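Local coordinates for protein xyloglucan-specific endo-beta-1,4-glucanase (Uncultured bacterium, PDB 4W88) that hydrolyses beta-1,4-glucosidic bonds in the glucan backbone of xyloglucan, as an endo-acting glycoside hydrolase of family 5, at residues G146-R151 against A221-T226; L193-Y198 against E211-P216; D289-L294 against V299-W304. The protein carries 1 engineered substitution. All blocks are in the same frame, centred on the assembly; numbering follows the deposited sequence.

Overall arrangement
The three interactions sample one parallel eight-stranded barrel and show how a glycan site rests on a scaffold. Interaction 1 lies at the pocket, its centre about 7 Å from that of the chain, where Glu149 and Tyr225 meet the bound glucose. Interaction 2, centre about 13 Å from that of interaction 1, sits on the neighbouring strand 193-196; Ala221 N probably donates to Ile195 O, 2.9 Å away. In interaction 3, centred about 14 Å from the centre of interaction 1, helix 280-295 packs on the last strand; Tyr290 OH and Thr224 OG1 probably hydrogen-bond at 2.5 Å, and Tyr225 OH packs on Trp304 CB at 3.1 Å. Nearest atoms of interactions 2 and 3 are about 7 Å apart.

Interaction 1: G146-R151 against A221-T226; sequences GMNEPR and ALHTYT. With BGC (beta-D-glucopyranose), chain C.
Glu149 and His223 meet through one short, nearly straight hydrogen bond: ND1 of the His223 imidazole donates to Glu149 OE2 at 2.7 Å with an N-H...O angle of 170°. The oxygen lies in the ring plane at the imidazole edge, whereas the donor reaches the carboxylate from its anti side, 27° out of the carboxylate plane. The glutamate chain is extended beyond CG (chi2 -178°), which carries the carboxylate across to the ring. Beside it, also at the ring edge, Asn148 OD1 stands 3.1 Å from His223 CE1; its strong polar partner is Arg59, while Asn148 ND2 bonds to a bound TRIS molecule. Asn-Glu-Pro just after strand 142-145 of the barrel is a signature of family 5, and in relatives its glutamate acts as the general acid/base. Here Glu149 OE2 takes a second bond, from O4 of the bound glucose at 2.6 Å, so the tight part of the contact is this one oxygen, gripped by protein and sugar together. Replacing Glu149 with an alanine would probably leave His223 ND1 and the sugar O4 without their shared acceptor. The Tyr225 flank is looser: Tyr225 CE1 stays 3.6 Å from the glucose O4, which lies oblique to the ring, and Tyr225 CD1 comes to 3.8 Å from C6 of the glucose. The tyrosine hydroxyl instead bonds to Glu271, and Tyr232 holds the sugar too. On the glutamate's own segment, Arg151 NH1 donates to Glu149 O at 2.9 Å, and its NE pairs with Glu158.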
loop_
_atom_site.group_PDB
_atom_site.type_symbol
_atom_site.label_atom_id
_atom_site.label_comp_id
_atom_site.label_asym_id
_atom_site.label_seq_id
_atom_site.Cartn_x
_atom_site.Cartn_y
_atom_site.Cartn_z
ATOM N N GLY A 146 5.476 4.025 -5.403
ATOM C CA GLY A 146 6.055 3.591 -6.672
ATOM C C GLY A 146 5.868 2.110 -7.023
ATOM O O GLY A 146 5.564 1.783 -8.177
HETATM N N MSE A 147 5.982 1.261 -5.986
HETATM C CA MSE A 147 5.971 -0.195 -6.136
HETATM C C MSE A 147 5.260 -0.793 -4.949
HETATM O O MSE A 147 5.172 -0.182 -3.866
HETATM C CB MSE A 147 7.409 -0.795 -6.200
HETATM C CG MSE A 147 8.211 -0.161 -7.322
HETATM SE SE MSE A 147 10.031 -0.948 -7.363
HETATM C CE MSE A 147 10.863 0.144 -5.983
ATOM N N ASN A 148 4.827 -2.043 -5.146
ATOM C CA ASN A 148 4.198 -2.848 -4.080
ATOM C C ASN A 148 4.940 -4.154 -3.930
ATOM O O ASN A 148 5.019 -4.952 -4.886
ATOM C CB ASN A 148 2.761 -3.166 -4.405
ATOM C CG ASN A 148 2.072 -3.903 -3.277
ATOM O OD1 ASN A 148 1.880 -3.322 -2.201
ATOM N ND2 ASN A 148 1.851 -5.206 -3.473
ATOM N N GLU A 149 5.553 -4.338 -2.769
ATOM C CA GLU A 149 6.268 -5.554 -2.452
ATOM C C GLU A 149 7.244 -6.037 -3.522
ATOM O O GLU A 149 7.211 -7.193 -3.902
ATOM C CB GLU A 149 5.316 -6.623 -2.009
ATOM C CG GLU A 149 4.492 -6.228 -0.800
ATOM C CD GLU A 149 3.537 -7.281 -0.249
ATOM O OE1 GLU A 149 3.231 -8.295 -0.931
ATOM O OE2 GLU A 149 3.026 -7.048 0.914
ATOM N N PRO A 150 8.029 -5.120 -4.079
ATOM C CA PRO A 150 8.924 -5.522 -5.176
ATOM C C PRO A 150 9.890 -6.619 -4.716
ATOM O O PRO A 150 10.476 -6.494 -3.634
ATOM C CB PRO A 150 9.645 -4.232 -5.522
ATOM C CG PRO A 150 9.647 -3.408 -4.223
ATOM C CD PRO A 150 8.248 -3.709 -3.683
ATOM N N ARG A 151 10.049 -7.666 -5.508
ATOM C CA ARG A 151 10.775 -8.842 -5.069
ATOM C C ARG A 151 10.969 -9.797 -6.244
ATOM O O ARG A 151 10.478 -9.516 -7.349
ATOM C CB ARG A 151 10.023 -9.572 -3.917
ATOM C CG ARG A 151 8.658 -10.110 -4.355
ATOM C CD ARG A 151 7.683 -10.455 -3.217
ATOM N NE ARG A 151 6.499 -11.145 -3.728
ATOM C CZ ARG A 151 5.445 -10.596 -4.318
ATOM N NH1 ARG A 151 5.368 -9.318 -4.526
ATOM N NH2 ARG A 151 4.428 -11.341 -4.706
ATOM N N ALA A 221 7.207 3.351 2.874
ATOM C CA ALA A 221 6.122 2.438 3.059
ATOM C C ALA A 221 6.689 1.060 3.477
ATOM O O ALA A 221 7.717 0.555 2.933
ATOM C CB ALA A 221 5.314 2.292 1.783
ATOM N N LEU A 222 5.987 0.507 4.457
ATOM C CA LEU A 222 6.172 -0.860 4.957
ATOM C C LEU A 222 4.856 -1.570 5.034
ATOM O O LEU A 222 3.840 -0.944 5.196
ATOM C CB LEU A 222 6.886 -0.831 6.344
ATOM C CG LEU A 222 8.203 -0.093 6.312
ATOM C CD1 LEU A 222 8.636 0.140 7.719
ATOM C CD2 LEU A 222 9.308 -0.842 5.507
ATOM N N HIS A 223 4.888 -2.912 5.019
ATOM C CA HIS A 223 3.721 -3.702 5.290
ATOM C C HIS A 223 4.011 -4.565 6.503
ATOM O O HIS A 223 4.993 -5.278 6.520
ATOM C CB HIS A 223 3.346 -4.607 4.136
ATOM C CG HIS A 223 2.912 -3.889 2.908
ATOM N ND1 HIS A 223 2.695 -4.519 1.682
ATOM C CD2 HIS A 223 2.599 -2.589 2.720
ATOM C CE1 HIS A 223 2.295 -3.616 0.817
ATOM N NE2 HIS A 223 2.214 -2.456 1.427
ATOM N N THR A 224 3.138 -4.462 7.513
ATOM C CA THR A 224 3.384 -5.074 8.780
ATOM C C THR A 224 2.126 -5.740 9.296
ATOM O O THR A 224 1.386 -5.199 10.145
ATOM C CB THR A 224 3.996 -4.154 9.844
ATOM O OG1 THR A 224 3.221 -2.967 10.009
ATOM C CG2 THR A 224 5.354 -3.806 9.481
ATOM N N TYR A 225 1.880 -6.895 8.747
ATOM C CA TYR A 225 0.762 -7.747 9.242
ATOM C C TYR A 225 1.208 -8.597 10.445
ATOM O O TYR A 225 1.225 -9.851 10.386
ATOM C CB TYR A 225 0.318 -8.670 8.131
ATOM C CG TYR A 225 -0.365 -8.026 6.913
ATOM C CD1 TYR A 225 0.370 -7.568 5.779
ATOM C CD2 TYR A 225 -1.750 -8.014 6.815
ATOM C CE1 TYR A 225 -0.292 -7.056 4.662
ATOM C CE2 TYR A 225 -2.417 -7.541 5.684
ATOM C CZ TYR A 225 -1.664 -7.086 4.573
ATOM O OH TYR A 225 -2.348 -6.652 3.480
ATOM N N THR A 226 1.564 -7.911 11.508
ATOM C CA THR A 226 2.365 -8.496 12.581
ATOM C C THR A 226 1.516 -8.738 13.826
ATOM O O THR A 226 0.791 -7.828 14.301
ATOM C CB THR A 226 3.478 -7.532 12.913
ATOM O OG1 THR A 226 4.191 -7.234 11.696
ATOM C CG2 THR A 226 4.406 -8.099 13.943
HETATM C C2 BGC C . 2.130 -12.502 2.481
HETATM C C3 BGC C . 1.808 -11.193 1.743
HETATM C C4 BGC C . 1.903 -10.009 2.645
HETATM C C5 BGC C . 3.292 -10.356 3.318
HETATM C C6 BGC C . 3.460 -9.237 4.275
HETATM C C1 BGC C . 3.499 -12.765 2.997
HETATM O O2 BGC C . 2.124 -13.402 1.474
HETATM O O3 BGC C . 0.489 -11.338 1.276
HETATM O O4 BGC C . 1.421 -8.753 1.935
HETATM O O5 BGC C . 3.478 -11.772 3.873
HETATM O O6 BGC C . 4.713 -9.088 4.890
#

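Interaction 2: L193-Y198 against E211-P216; sequences LIICTY and EIPSDP
The backbones of strand 193-196 and the 211-216 loop stay well apart, the nearest CA atoms being those of Ile195 and Ile212 at 9.1 Å, so Ile195 has to span the gap with its side chain. In the barrel of eight parallel strands this is the outward-facing side of the fifth strand, met by the loop that follows helix 204-208 and leads into the sixth strand, 218-223. Ile195 and Pro213 reach toward each other. The isoleucine has CG1 in the crowded position between its backbone N and carbonyl carbon (chi1 65°), and beyond that the chain is extended, which pushes the CD1 methyl out to the proline. That methyl of Ile195 settles against the CD-CG side of the pyrrolidine ring, 3.6 Å from Pro213 CD and 3.9 Å from Pro213 CG. The two segments together bury only 109 Å², and Ile178 of helix 164-182 touches both residues. Charges frame the contact: Glu211 forms a salt bridge with Lys175, and Asp215 another with Arg182, both partners on that same helix, tying the loop to the helix as well as to the strand. On the Glu211 side, Ile195 CD1 lies 4.0 Å from the carbonyl oxygen Glu211 O.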
loop_
_atom_site.group_PDB
_atom_site.type_symbol
_atom_site.label_atom_id
_atom_site.label_comp_id
_atom_site.label_asym_id
_atom_site.label_seq_id
_atom_site.Cartn_x
_atom_site.Cartn_y
_atom_site.Cartn_z
ATOM N N LEU A 193 5.954 11.292 -2.400
ATOM C CA LEU A 193 6.274 10.082 -3.083
ATOM C C LEU A 193 6.716 9.028 -2.091
ATOM O O LEU A 193 7.582 9.302 -1.279
ATOM C CB LEU A 193 7.345 10.286 -4.137
ATOM C CG LEU A 193 7.074 11.381 -5.149
ATOM C CD1 LEU A 193 8.150 11.512 -6.207
ATOM C CD2 LEU A 193 5.728 11.233 -5.861
ATOM N N ILE A 194 6.160 7.827 -2.201
ATOM C CA ILE A 194 6.258 6.845 -1.145
ATOM C C ILE A 194 7.071 5.674 -1.721
ATOM O O ILE A 194 6.602 4.911 -2.583
ATOM C CB ILE A 194 4.872 6.365 -0.646
ATOM C CG1 ILE A 194 4.002 7.534 -0.179
ATOM C CG2 ILE A 194 5.043 5.345 0.507
ATOM C CD1 ILE A 194 2.543 7.180 0.155
ATOM N N ILE A 195 8.301 5.587 -1.254
ATOM C CA ILE A 195 9.226 4.578 -1.683
ATOM C C ILE A 195 9.045 3.359 -0.762
ATOM O O ILE A 195 8.263 3.392 0.207
ATOM C CB ILE A 195 10.684 5.104 -1.672
ATOM C CG1 ILE A 195 11.184 5.432 -0.270
ATOM C CG2 ILE A 195 10.859 6.237 -2.679
ATOM C CD1 ILE A 195 12.697 5.619 -0.158
ATOM N N CYS A 196 9.807 2.293 -0.987
ATOM C CA CYS A 196 9.651 1.097 -0.181
ATOM C C CYS A 196 10.944 0.323 -0.056
ATOM O O CYS A 196 11.897 0.524 -0.820
ATOM C CB CYS A 196 8.549 0.180 -0.770
ATOM S SG CYS A 196 8.894 -0.498 -2.381
ATOM N N THR A 197 10.954 -0.595 0.921
ATOM C CA THR A 197 11.955 -1.606 1.013
ATOM C C THR A 197 11.634 -2.816 0.116
ATOM O O THR A 197 10.522 -2.976 -0.380
ATOM C CB THR A 197 12.018 -2.122 2.451
ATOM O OG1 THR A 197 10.694 -2.504 2.798
ATOM C CG2 THR A 197 12.584 -1.078 3.448
ATOM N N TYR A 198 12.619 -3.692 -0.043
ATOM C CA TYR A 198 12.414 -4.959 -0.749
ATOM C C TYR A 198 11.233 -5.665 -0.063
ATOM O O TYR A 198 11.211 -5.791 1.182
ATOM C CB TYR A 198 13.641 -5.854 -0.611
ATOM C CG TYR A 198 13.513 -7.142 -1.369
ATOM C CD1 TYR A 198 12.827 -8.278 -0.845
ATOM C CD2 TYR A 198 14.069 -7.280 -2.639
ATOM C CE1 TYR A 198 12.727 -9.441 -1.619
ATOM C CE2 TYR A 198 14.010 -8.469 -3.362
ATOM C CZ TYR A 198 13.366 -9.544 -2.859
ATOM O OH TYR A 198 13.310 -10.693 -3.603
ATOM N N GLU A 211 18.393 3.104 1.095
ATOM C CA GLU A 211 18.901 4.462 0.845
ATOM C C GLU A 211 17.798 5.462 1.013
ATOM O O GLU A 211 16.676 5.261 0.506
ATOM C CB GLU A 211 19.396 4.549 -0.583
ATOM C CG GLU A 211 20.137 5.792 -0.911
ATOM C CD GLU A 211 20.670 5.765 -2.321
ATOM O OE1 GLU A 211 20.954 4.658 -2.873
ATOM O OE2 GLU A 211 20.760 6.874 -2.879
ATOM N N ILE A 212 18.077 6.534 1.741
ATOM C CA ILE A 212 17.055 7.543 1.944
ATOM C C ILE A 212 17.312 8.680 0.957
ATOM O O ILE A 212 18.326 9.367 1.031
ATOM C CB ILE A 212 17.119 8.104 3.371
ATOM C CG1 ILE A 212 17.056 6.972 4.411
ATOM C CG2 ILE A 212 16.069 9.187 3.582
ATOM C CD1 ILE A 212 15.832 6.112 4.313
ATOM N N PRO A 213 16.360 8.965 0.074
ATOM C CA PRO A 213 16.556 10.073 -0.845
ATOM C C PRO A 213 16.737 11.427 -0.179
ATOM O O PRO A 213 16.129 11.713 0.857
ATOM C CB PRO A 213 15.242 10.098 -1.610
ATOM C CG PRO A 213 14.697 8.713 -1.481
ATOM C CD PRO A 213 15.033 8.362 -0.107
ATOM N N SER A 214 17.572 12.267 -0.795
ATOM C CA SER A 214 17.673 13.644 -0.327
ATOM C C SER A 214 16.376 14.450 -0.617
ATOM O O SER A 214 16.132 15.522 0.005
ATOM C CB SER A 214 18.953 14.308 -0.864
ATOM O OG SER A 214 18.863 14.269 -2.278
ATOM N N ASP A 215 15.512 13.991 -1.518
ATOM C CA ASP A 215 14.244 14.702 -1.801
ATOM C C ASP A 215 13.469 14.801 -0.479
ATOM O O ASP A 215 13.267 13.803 0.201
ATOM C CB ASP A 215 13.495 13.903 -2.837
ATOM C CG ASP A 215 12.253 14.556 -3.347
ATOM O OD1 ASP A 215 11.377 14.932 -2.561
ATOM O OD2 ASP A 215 12.112 14.565 -4.571
ATOM N N PRO A 216 13.040 16.011 -0.133
ATOM C CA PRO A 216 12.397 16.211 1.201
ATOM C C PRO A 216 10.940 15.799 1.255
ATOM O O PRO A 216 10.342 15.802 2.334
ATOM C CB PRO A 216 12.519 17.718 1.408
ATOM C CG PRO A 216 12.541 18.275 0.003
ATOM C CD PRO A 216 13.238 17.276 -0.871
#

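Interaction 3: D289-L294 against V299-W304; sequences DYVGTL and VKCFIW
The last beta-alpha-beta unit of the barrel, strand 267-272, helix 280-295 and strand 300-305, brings Leu294 near the helix end against Val299 and Cys301. Leu294 O accepts from Val299 N at 3.0 Å; the N-H...O angle is 156°, but the donor stands above the carbonyl plane, 48° out of it. This bond spans the turn between helix and strand. Leu294 carries most of the packing. Its CB already comes within 3.4 Å of Val299 O. With CG beside its backbone N (chi1 -65°), it sends its two methyls to different partners: Leu294 CD1 lies 3.7 Å from Cys301 CB and 4.0 Å from Cys301 SG, while Leu294 CD2 lies 4.1 Å from Val299 CG1, the two side chains crossing obliquely. In a TIM barrel the helices pack on the outside of the strands, and here the contact joins helix 280-295 to strand 300-305, which borders strand 15-18. One helical turn earlier, Val291 CG2 rests more loosely on Cys301 SG, 4.2 Å away, and Val291 also touches His338. Helix 246-261 adds Tyr253, which touches Leu294, and Ile261, which touches Val299.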
loop_
_atom_site.group_PDB
_atom_site.type_symbol
_atom_site.label_atom_id
_atom_site.label_comp_id
_atom_site.label_asym_id
_atom_site.label_seq_id
_atom_site.Cartn_x
_atom_site.Cartn_y
_atom_site.Cartn_z
ATOM N N ASP A 289 -3.421 -3.046 20.373
ATOM C CA ASP A 289 -1.988 -3.197 20.578
ATOM C C ASP A 289 -1.182 -2.752 19.380
ATOM O O ASP A 289 -0.107 -2.110 19.528
ATOM C CB ASP A 289 -1.652 -4.683 20.899
ATOM C CG ASP A 289 -1.979 -5.049 22.326
ATOM O OD1 ASP A 289 -2.121 -4.131 23.179
ATOM O OD2 ASP A 289 -2.076 -6.242 22.615
ATOM N N TYR A 290 -1.709 -3.064 18.206
ATOM C CA TYR A 290 -0.979 -2.802 16.950
ATOM C C TYR A 290 -1.091 -1.312 16.544
ATOM O O TYR A 290 -0.081 -0.599 16.416
ATOM C CB TYR A 290 -1.495 -3.719 15.868
ATOM C CG TYR A 290 -0.804 -3.416 14.572
ATOM C CD1 TYR A 290 0.384 -4.002 14.227
ATOM C CD2 TYR A 290 -1.364 -2.506 13.716
ATOM C CE1 TYR A 290 1.062 -3.639 13.057
ATOM C CE2 TYR A 290 -0.760 -2.150 12.566
ATOM C CZ TYR A 290 0.453 -2.662 12.184
ATOM O OH TYR A 290 1.042 -2.265 10.997
ATOM N N VAL A 291 -2.315 -0.823 16.375
ATOM C CA VAL A 291 -2.501 0.590 16.021
ATOM C C VAL A 291 -2.047 1.498 17.143
ATOM O O VAL A 291 -1.430 2.556 16.892
ATOM C CB VAL A 291 -3.912 0.877 15.506
ATOM C CG1 VAL A 291 -4.033 2.337 15.054
ATOM C CG2 VAL A 291 -4.257 -0.083 14.343
ATOM N N GLY A 292 -2.313 1.084 18.379
ATOM C CA GLY A 292 -1.761 1.803 19.542
ATOM C C GLY A 292 -0.230 2.009 19.533
ATOM O O GLY A 292 0.285 3.104 19.931
ATOM N N THR A 293 0.480 1.015 19.020
ATOM C CA THR A 293 1.904 1.088 18.888
ATOM C C THR A 293 2.269 2.172 17.839
ATOM O O THR A 293 3.134 3.017 18.090
ATOM C CB THR A 293 2.525 -0.272 18.505
ATOM O OG1 THR A 293 2.339 -1.210 19.573
ATOM C CG2 THR A 293 4.060 -0.124 18.234
ATOM N N LEU A 294 1.586 2.167 16.685
ATOM C CA LEU A 294 1.804 3.179 15.627
ATOM C C LEU A 294 1.500 4.586 16.100
ATOM O O LEU A 294 2.254 5.552 15.799
ATOM C CB LEU A 294 0.957 2.859 14.402
ATOM C CG LEU A 294 1.320 1.572 13.679
ATOM C CD1 LEU A 294 0.415 1.439 12.461
ATOM C CD2 LEU A 294 2.792 1.371 13.342
ATOM N N VAL A 299 2.247 7.466 13.451
ATOM C CA VAL A 299 2.394 6.741 12.177
ATOM C C VAL A 299 1.027 6.241 11.754
ATOM O O VAL A 299 0.268 5.690 12.567
ATOM C CB VAL A 299 3.408 5.580 12.329
ATOM C CG1 VAL A 299 3.493 4.731 11.067
ATOM C CG2 VAL A 299 4.774 6.137 12.700
ATOM N N LYS A 300 0.714 6.440 10.484
ATOM C CA LYS A 300 -0.579 6.071 9.923
ATOM C C LYS A 300 -0.508 4.716 9.208
ATOM O O LYS A 300 0.580 4.322 8.703
ATOM C CB LYS A 300 -1.056 7.160 8.973
ATOM C CG LYS A 300 -1.030 8.568 9.584
ATOM C CD LYS A 300 -1.986 8.665 10.790
ATOM C CE LYS A 300 -1.908 10.048 11.406
ATOM N NZ LYS A 300 -2.810 10.014 12.556
ATOM N N CYS A 301 -1.648 4.035 9.172
ATOM C CA CYS A 301 -1.738 2.783 8.466
ATOM C C CYS A 301 -2.975 2.769 7.588
ATOM O O CYS A 301 -3.959 3.519 7.805
ATOM C CB CYS A 301 -1.757 1.580 9.448
ATOM S SG CYS A 301 -3.136 1.449 10.551
ATOM N N PHE A 302 -2.908 1.857 6.611
ATOM C CA PHE A 302 -3.986 1.578 5.689
ATOM C C PHE A 302 -4.351 0.101 5.765
ATOM O O PHE A 302 -3.495 -0.773 5.556
ATOM C CB PHE A 302 -3.561 1.915 4.244
ATOM C CG PHE A 302 -3.405 3.373 3.930
ATOM C CD1 PHE A 302 -2.384 4.138 4.519
ATOM C CD2 PHE A 302 -4.273 4.012 3.057
ATOM C CE1 PHE A 302 -2.253 5.492 4.238
ATOM C CE2 PHE A 302 -4.130 5.369 2.792
ATOM C CZ PHE A 302 -3.163 6.115 3.393
ATOM N N ILE A 303 -5.618 -0.193 6.016
ATOM C CA ILE A 303 -6.063 -1.577 6.247
ATOM C C ILE A 303 -6.380 -2.239 4.907
ATOM O O ILE A 303 -7.043 -1.647 4.049
ATOM C CB ILE A 303 -7.313 -1.583 7.195
ATOM C CG1 ILE A 303 -7.048 -0.797 8.456
ATOM C CG2 ILE A 303 -7.746 -3.016 7.462
ATOM C CD1 ILE A 303 -5.730 -1.207 9.184
ATOM N N TRP A 304 -5.875 -3.462 4.706
ATOM C CA TRP A 304 -6.178 -4.222 3.520
ATOM C C TRP A 304 -7.632 -4.791 3.527
ATOM O O TRP A 304 -8.030 -5.489 4.483
ATOM C CB TRP A 304 -5.194 -5.377 3.377
ATOM C CG TRP A 304 -5.457 -6.109 2.087
ATOM C CD1 TRP A 304 -5.955 -7.383 1.920
ATOM C CD2 TRP A 304 -5.146 -5.608 0.769
ATOM N NE1 TRP A 304 -6.047 -7.668 0.575
ATOM C CE2 TRP A 304 -5.521 -6.613 -0.153
ATOM C CE3 TRP A 304 -4.608 -4.416 0.303
ATOM C CZ2 TRP A 304 -5.398 -6.433 -1.542
ATOM C CZ3 TRP A 304 -4.449 -4.259 -1.022
ATOM C CH2 TRP A 304 -4.833 -5.237 -1.935
#